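Local coordinates for putative exported protein (Bordetella pertussis Tohama I, PDB 2PFZ) that binds pyroglutamic acid as the periplasmic solute receptor of a tripartite ATP-independent (TRAP) transport system, probably handing it on to membrane partners, at residues Q60-L66 and K207-N213; N18-F22 and A235-G239. All coordinates share one frame; numbering follows the deposited sequence.

Contact 1: Q60-L66 and K207-N213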
loop_
_atom_site.group_PDB
_atom_site.type_symbol
_atom_site.label_atom_id
_atom_site.label_comp_id
_atom_site.label_asym_id
_atom_site.label_seq_id
_atom_site.Cartn_x
_atom_site.Cartn_y
_atom_site.Cartn_z
ATOM N N GLN A 60 14.942 -11.350 7.705
ATOM C CA GLN A 60 15.969 -10.760 6.832
ATOM C C GLN A 60 15.375 -9.902 5.717
ATOM O O GLN A 60 16.050 -9.057 5.148
ATOM C CB GLN A 60 16.838 -11.853 6.203
ATOM C CG GLN A 60 17.527 -12.739 7.246
ATOM C CD GLN A 60 16.734 -13.996 7.568
ATOM O OE1 GLN A 60 15.501 -14.039 7.462
ATOM N NE2 GLN A 60 17.449 -15.037 7.959
ATOM N N ILE A 61 14.095 -10.123 5.453
ATOM C CA ILE A 61 13.363 -9.509 4.339
ATOM C C ILE A 61 11.907 -9.434 4.768
ATOM O O ILE A 61 11.455 -10.262 5.575
ATOM C CB ILE A 61 13.571 -10.378 3.060
ATOM C CG1 ILE A 61 12.831 -9.807 1.831
ATOM C CG2 ILE A 61 13.150 -11.832 3.320
ATOM C CD1 ILE A 61 13.483 -10.184 0.451
ATOM N N GLY A 62 11.151 -8.448 4.271
ATOM C CA GLY A 62 9.774 -8.308 4.711
ATOM C C GLY A 62 9.019 -7.289 3.881
ATOM O O GLY A 62 9.618 -6.370 3.345
ATOM N N GLU A 63 7.704 -7.461 3.790
ATOM C CA GLU A 63 6.850 -6.556 3.018
ATOM C C GLU A 63 6.079 -5.606 3.946
ATOM O O GLU A 63 5.398 -6.051 4.907
ATOM C CB GLU A 63 5.860 -7.354 2.168
ATOM C CG GLU A 63 5.121 -6.436 1.200
ATOM C CD GLU A 63 3.770 -6.930 0.798
ATOM O OE1 GLU A 63 3.008 -7.464 1.659
ATOM O OE2 GLU A 63 3.461 -6.727 -0.393
ATOM N N ILE A 64 6.195 -4.307 3.678
ATOM C CA ILE A 64 5.463 -3.301 4.439
ATOM C C ILE A 64 4.560 -2.477 3.505
ATOM O O ILE A 64 4.722 -2.526 2.287
ATOM C CB ILE A 64 6.394 -2.304 5.197
ATOM C CG1 ILE A 64 7.324 -1.556 4.225
ATOM C CG2 ILE A 64 7.178 -2.986 6.363
ATOM C CD1 ILE A 64 7.714 -0.177 4.719
ATOM N N LEU A 65 3.612 -1.752 4.099
ATOM C CA LEU A 65 2.825 -0.730 3.419
ATOM C C LEU A 65 3.484 0.569 3.824
ATOM O O LEU A 65 3.524 0.888 5.025
ATOM C CB LEU A 65 1.395 -0.718 3.958
ATOM C CG LEU A 65 0.488 0.394 3.428
ATOM C CD1 LEU A 65 0.129 0.096 2.003
ATOM C CD2 LEU A 65 -0.748 0.524 4.348
ATOM N N LEU A 66 4.004 1.317 2.856
ATOM C CA LEU A 66 4.818 2.499 3.201
ATOM C C LEU A 66 4.075 3.445 4.130
ATOM O O LEU A 66 4.635 3.929 5.115
ATOM C CB LEU A 66 5.256 3.256 1.944
ATOM C CG LEU A 66 6.185 2.508 0.986
ATOM C CD1 LEU A 66 6.356 3.237 -0.334
ATOM C CD2 LEU A 66 7.521 2.272 1.666
ATOM N N LYS A 207 1.687 2.249 -1.966
ATOM C CA LYS A 207 2.580 1.131 -2.324
ATOM C C LYS A 207 2.943 0.273 -1.127
ATOM O O LYS A 207 3.050 0.772 -0.008
ATOM C CB LYS A 207 3.870 1.651 -2.976
ATOM C CG LYS A 207 3.648 2.491 -4.265
ATOM C CD LYS A 207 4.974 2.836 -5.002
ATOM C CE LYS A 207 5.893 3.674 -4.126
ATOM N NZ LYS A 207 5.201 4.908 -3.625
ATOM N N ASN A 208 3.124 -1.016 -1.383
ATOM C CA ASN A 208 3.930 -1.876 -0.499
ATOM C C ASN A 208 5.385 -1.810 -0.919
ATOM O O ASN A 208 5.690 -1.418 -2.053
ATOM C CB ASN A 208 3.406 -3.314 -0.541
ATOM C CG ASN A 208 2.081 -3.458 0.169
ATOM O OD1 ASN A 208 1.584 -2.506 0.777
ATOM N ND2 ASN A 208 1.490 -4.642 0.094
ATOM N N ALA A 209 6.287 -2.194 -0.019
ATOM C CA ALA A 209 7.697 -2.237 -0.327
ATOM C C ALA A 209 8.256 -3.479 0.322
ATOM O O ALA A 209 7.920 -3.813 1.469
ATOM C CB ALA A 209 8.426 -1.007 0.233
ATOM N N VAL A 210 9.135 -4.148 -0.410
ATOM C CA VAL A 210 9.855 -5.274 0.166
ATOM C C VAL A 210 11.231 -4.749 0.579
ATOM O O VAL A 210 11.987 -4.244 -0.258
ATOM C CB VAL A 210 9.953 -6.433 -0.825
ATOM C CG1 VAL A 210 10.895 -7.529 -0.285
ATOM C CG2 VAL A 210 8.545 -6.994 -1.087
ATOM N N LEU A 211 11.504 -4.838 1.880
ATOM C CA LEU A 211 12.718 -4.320 2.498
ATOM C C LEU A 211 13.606 -5.487 2.836
ATOM O O LEU A 211 13.119 -6.575 3.120
ATOM C CB LEU A 211 12.398 -3.589 3.794
ATOM C CG LEU A 211 11.250 -2.578 3.824
ATOM C CD1 LEU A 211 11.238 -1.893 5.210
ATOM C CD2 LEU A 211 11.380 -1.549 2.706
ATOM N N VAL A 212 14.909 -5.233 2.807
ATOM C CA VAL A 212 15.921 -6.243 3.094
ATOM C C VAL A 212 16.874 -5.675 4.142
ATOM O O VAL A 212 17.301 -4.501 4.062
ATOM C CB VAL A 212 16.714 -6.625 1.797
ATOM C CG1 VAL A 212 17.881 -7.557 2.122
ATOM C CG2 VAL A 212 15.819 -7.302 0.784
ATOM N N ASN A 213 17.206 -6.492 5.138
ATOM C CA ASN A 213 18.245 -6.127 6.097
ATOM C C ASN A 213 19.653 -6.139 5.446
ATOM O O ASN A 213 20.068 -7.165 4.878
ATOM C CB ASN A 213 18.205 -7.060 7.317
ATOM C CG ASN A 213 19.246 -6.696 8.355
ATOM O OD1 ASN A 213 20.406 -7.129 8.273
ATOM N ND2 ASN A 213 18.843 -5.900 9.342
#
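Glu63 and Asn208 meet over one face of an antiparallel strand pair, and the glutamate is instructive when followed outward. Its CB lies 4.2 Å from Ala209 O; with CG anti to the backbone N (chi1 -171°) and the chain extended beyond it, CG passes at 3.8 Å from that same oxygen and comes near Asn208 CB. The carboxylate then divides its work: OE2 accepts a weak bond from Asn208 ND2 at 2.9 Å, the carboxylate and amide planes standing 76° apart, while OE1 bonds Thr7 OG1. Asn208 OD1 takes the indole N-H of Trp119, a residue of the pyroglutamate pocket, and the same oxygen lies 3.2 Å from Leu65 CD1; the Leu65 side chain lies about 4 Å from the bound pyroglutamate. Strands 61-65 and 207-213, far apart in sequence, are neighbours in the three-stranded sheet of this DctP-family receptor, with 207-213 in the middle and 111-118 beyond it. Gly62 and Leu211 form a hydrogen-bonded pair, as do Ile64 and Ala209; the ladder runs on to Leu66 N and Lys207 O at one end and to Asn213 N and Gln60 O at the other. On the Glu63 face, Ile61 CG1 packs 3.7 Å from Val210 CG1, and its CD1 reaches Val212 CG2. On the opposite face, Leu66 CD2 rests 3.7 Å from Ala209 CB, while Ile64 CD1 meets Leu211 CD1.

Contact 2: N18-F22 and A235-G239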
loop_
_atom_site.group_PDB
_atom_site.type_symbol
_atom_site.label_atom_id
_atom_site.label_comp_id
_atom_site.label_asym_id
_atom_site.label_seq_id
_atom_site.Cartn_x
_atom_site.Cartn_y
_atom_site.Cartn_z
ATOM N N ASN A 18 2.317 -12.268 -6.067
ATOM C CA ASN A 18 3.593 -11.800 -6.654
ATOM C C ASN A 18 4.779 -12.280 -5.816
ATOM O O ASN A 18 5.829 -12.697 -6.359
ATOM C CB ASN A 18 3.618 -10.262 -6.760
ATOM C CG ASN A 18 4.736 -9.739 -7.615
ATOM O OD1 ASN A 18 5.031 -10.278 -8.685
ATOM N ND2 ASN A 18 5.350 -8.664 -7.173
ATOM N N LEU A 19 4.636 -12.171 -4.490
ATOM C CA LEU A 19 5.723 -12.577 -3.576
ATOM C C LEU A 19 6.041 -14.064 -3.747
ATOM O O LEU A 19 7.203 -14.481 -3.629
ATOM C CB LEU A 19 5.357 -12.317 -2.108
ATOM C CG LEU A 19 5.534 -10.873 -1.629
ATOM C CD1 LEU A 19 4.726 -10.662 -0.328
ATOM C CD2 LEU A 19 7.005 -10.581 -1.392
ATOM N N THR A 20 4.991 -14.842 -3.991
ATOM C CA THR A 20 5.092 -16.293 -4.204
ATOM C C THR A 20 5.941 -16.595 -5.449
ATOM O O THR A 20 6.845 -17.444 -5.410
ATOM C CB THR A 20 3.690 -16.949 -4.231
ATOM O OG1 THR A 20 3.074 -16.780 -2.948
ATOM C CG2 THR A 20 3.770 -18.452 -4.526
ATOM N N GLN A 21 5.687 -15.871 -6.533
ATOM C CA GLN A 21 6.526 -15.987 -7.736
ATOM C C GLN A 21 7.946 -15.478 -7.495
ATOM O O GLN A 21 8.913 -16.052 -8.007
ATOM C CB GLN A 21 5.896 -15.263 -8.929
ATOM C CG GLN A 21 6.571 -15.570 -10.280
ATOM C CD GLN A 21 6.752 -17.063 -10.545
ATOM O OE1 GLN A 21 7.882 -17.551 -10.674
ATOM N NE2 GLN A 21 5.649 -17.797 -10.612
ATOM N N PHE A 22 8.060 -14.393 -6.727
ATOM C CA PHE A 22 9.345 -13.809 -6.350
ATOM C C PHE A 22 10.218 -14.838 -5.643
ATOM O O PHE A 22 11.388 -14.999 -6.003
ATOM C CB PHE A 22 9.115 -12.588 -5.450
ATOM C CG PHE A 22 10.341 -12.116 -4.709
ATOM C CD1 PHE A 22 11.399 -11.535 -5.383
ATOM C CD2 PHE A 22 10.412 -12.226 -3.315
ATOM C CE1 PHE A 22 12.529 -11.093 -4.705
ATOM C CE2 PHE A 22 11.558 -11.812 -2.617
ATOM C CZ PHE A 22 12.608 -11.232 -3.313
ATOM N N ALA A 235 10.122 -8.886 -9.910
ATOM C CA ALA A 235 8.942 -8.796 -9.008
ATOM C C ALA A 235 8.260 -7.436 -9.121
ATOM O O ALA A 235 7.022 -7.354 -9.106
ATOM C CB ALA A 235 9.334 -9.061 -7.555
ATOM N N GLU A 236 9.062 -6.374 -9.206
ATOM C CA GLU A 236 8.508 -5.038 -9.376
ATOM C C GLU A 236 7.737 -4.922 -10.671
ATOM O O GLU A 236 6.650 -4.389 -10.668
ATOM C CB GLU A 236 9.562 -3.950 -9.324
ATOM C CG GLU A 236 8.941 -2.563 -9.078
ATOM C CD GLU A 236 9.972 -1.521 -8.743
ATOM O OE1 GLU A 236 10.401 -1.459 -7.563
ATOM O OE2 GLU A 236 10.340 -0.729 -9.655
ATOM N N GLU A 237 8.323 -5.397 -11.769
ATOM C CA GLU A 237 7.678 -5.348 -13.089
ATOM C C GLU A 237 6.364 -6.117 -13.093
ATOM O O GLU A 237 5.315 -5.593 -13.511
ATOM C CB GLU A 237 8.631 -5.904 -14.175
ATOM C CG GLU A 237 8.011 -5.932 -15.580
ATOM C CD GLU A 237 9.003 -5.655 -16.709
ATOM O OE1 GLU A 237 9.895 -4.788 -16.545
ATOM O OE2 GLU A 237 8.866 -6.299 -17.781
ATOM N N ARG A 238 6.429 -7.357 -12.608
ATOM C CA ARG A 238 5.266 -8.233 -12.549
ATOM C C ARG A 238 4.191 -7.669 -11.617
ATOM O O ARG A 238 3.010 -7.793 -11.907
ATOM C CB ARG A 238 5.668 -9.641 -12.089
ATOM C CG ARG A 238 4.529 -10.684 -12.053
ATOM C CD ARG A 238 4.966 -11.999 -11.397
ATOM N NE ARG A 238 6.337 -12.329 -11.701
ATOM C CZ ARG A 238 7.364 -12.386 -10.845
ATOM N NH1 ARG A 238 7.251 -12.141 -9.524
ATOM N NH2 ARG A 238 8.536 -12.703 -11.356
ATOM N N GLY A 239 4.601 -7.090 -10.486
ATOM C CA GLY A 239 3.654 -6.601 -9.466
ATOM C C GLY A 239 2.850 -5.410 -9.982
ATOM O O GLY A 239 1.618 -5.347 -9.805
#
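Asn18 bonds both Ala235 and Arg238 of helix 222-256, its amide acting as donor at one end and acceptor at the other. A near-trans first torsion (chi1 -167°) swings the amide out toward the other helix. Asn18 ND2 gives a hydrogen bond of 2.9 Å to Ala235 O, an oxygen already bonded within its own helix to Gly239 N; the two donors arrive from opposite faces of the carbonyl plane. Gly239 CA lies 3.5 Å from Asn18 ND2. The axes of the segments 18-22 and 235-239 approach to 9.8 Å and run roughly antiparallel, their N-to-C directions 150° apart. In this family 7 solute-binding receptor, helices 14-30 and 222-256 pack together and both touch strand 111-118, Phe22 on Leu114 and Ala235 on Tyr115. At the other end of the amide, Asn18 OD1 accepts from Arg238 NH1 at 3.0 Å, with the donor above the carbonyl plane. The arginine extends to CD, then bends at chi3 (-36°), so that Gln21 CG sits over the centre of one guanidinium face, 3.3 Å from Arg238 CZ. Arg238 NH2 forms a salt bridge with Asp25. Ala235 CB touches Phe22 CD1 at 3.9 Å, and the Phe22 ring also meets Tyr115 edge-to-face.

Overall arrangement
The two contacts illustrate how sheet and helix layers in one receptor are joined by different chemistry. Both are buried; contact 1 lies nearer the middle of the chain (centre to centre, about 11 Å against about 15 Å), and contact 2 includes the partly exposed Gln21 and Arg238. Contact 1 is dominated by a backbone ladder, with mostly apolar side chains on both faces and one polar pair. Contact 2 relies on two bonds of one asparagine side chain, to an arginine and to a backbone carbonyl, with a small apolar contact beside them. They share no secondary-structure element, yet Leu19 and Phe22 of helix 14-30 pack on Val210, Glu63 and Ile61. Contact 1 reaches the pyroglutamate pocket; Gly239 lies about 14 Å from the ligand.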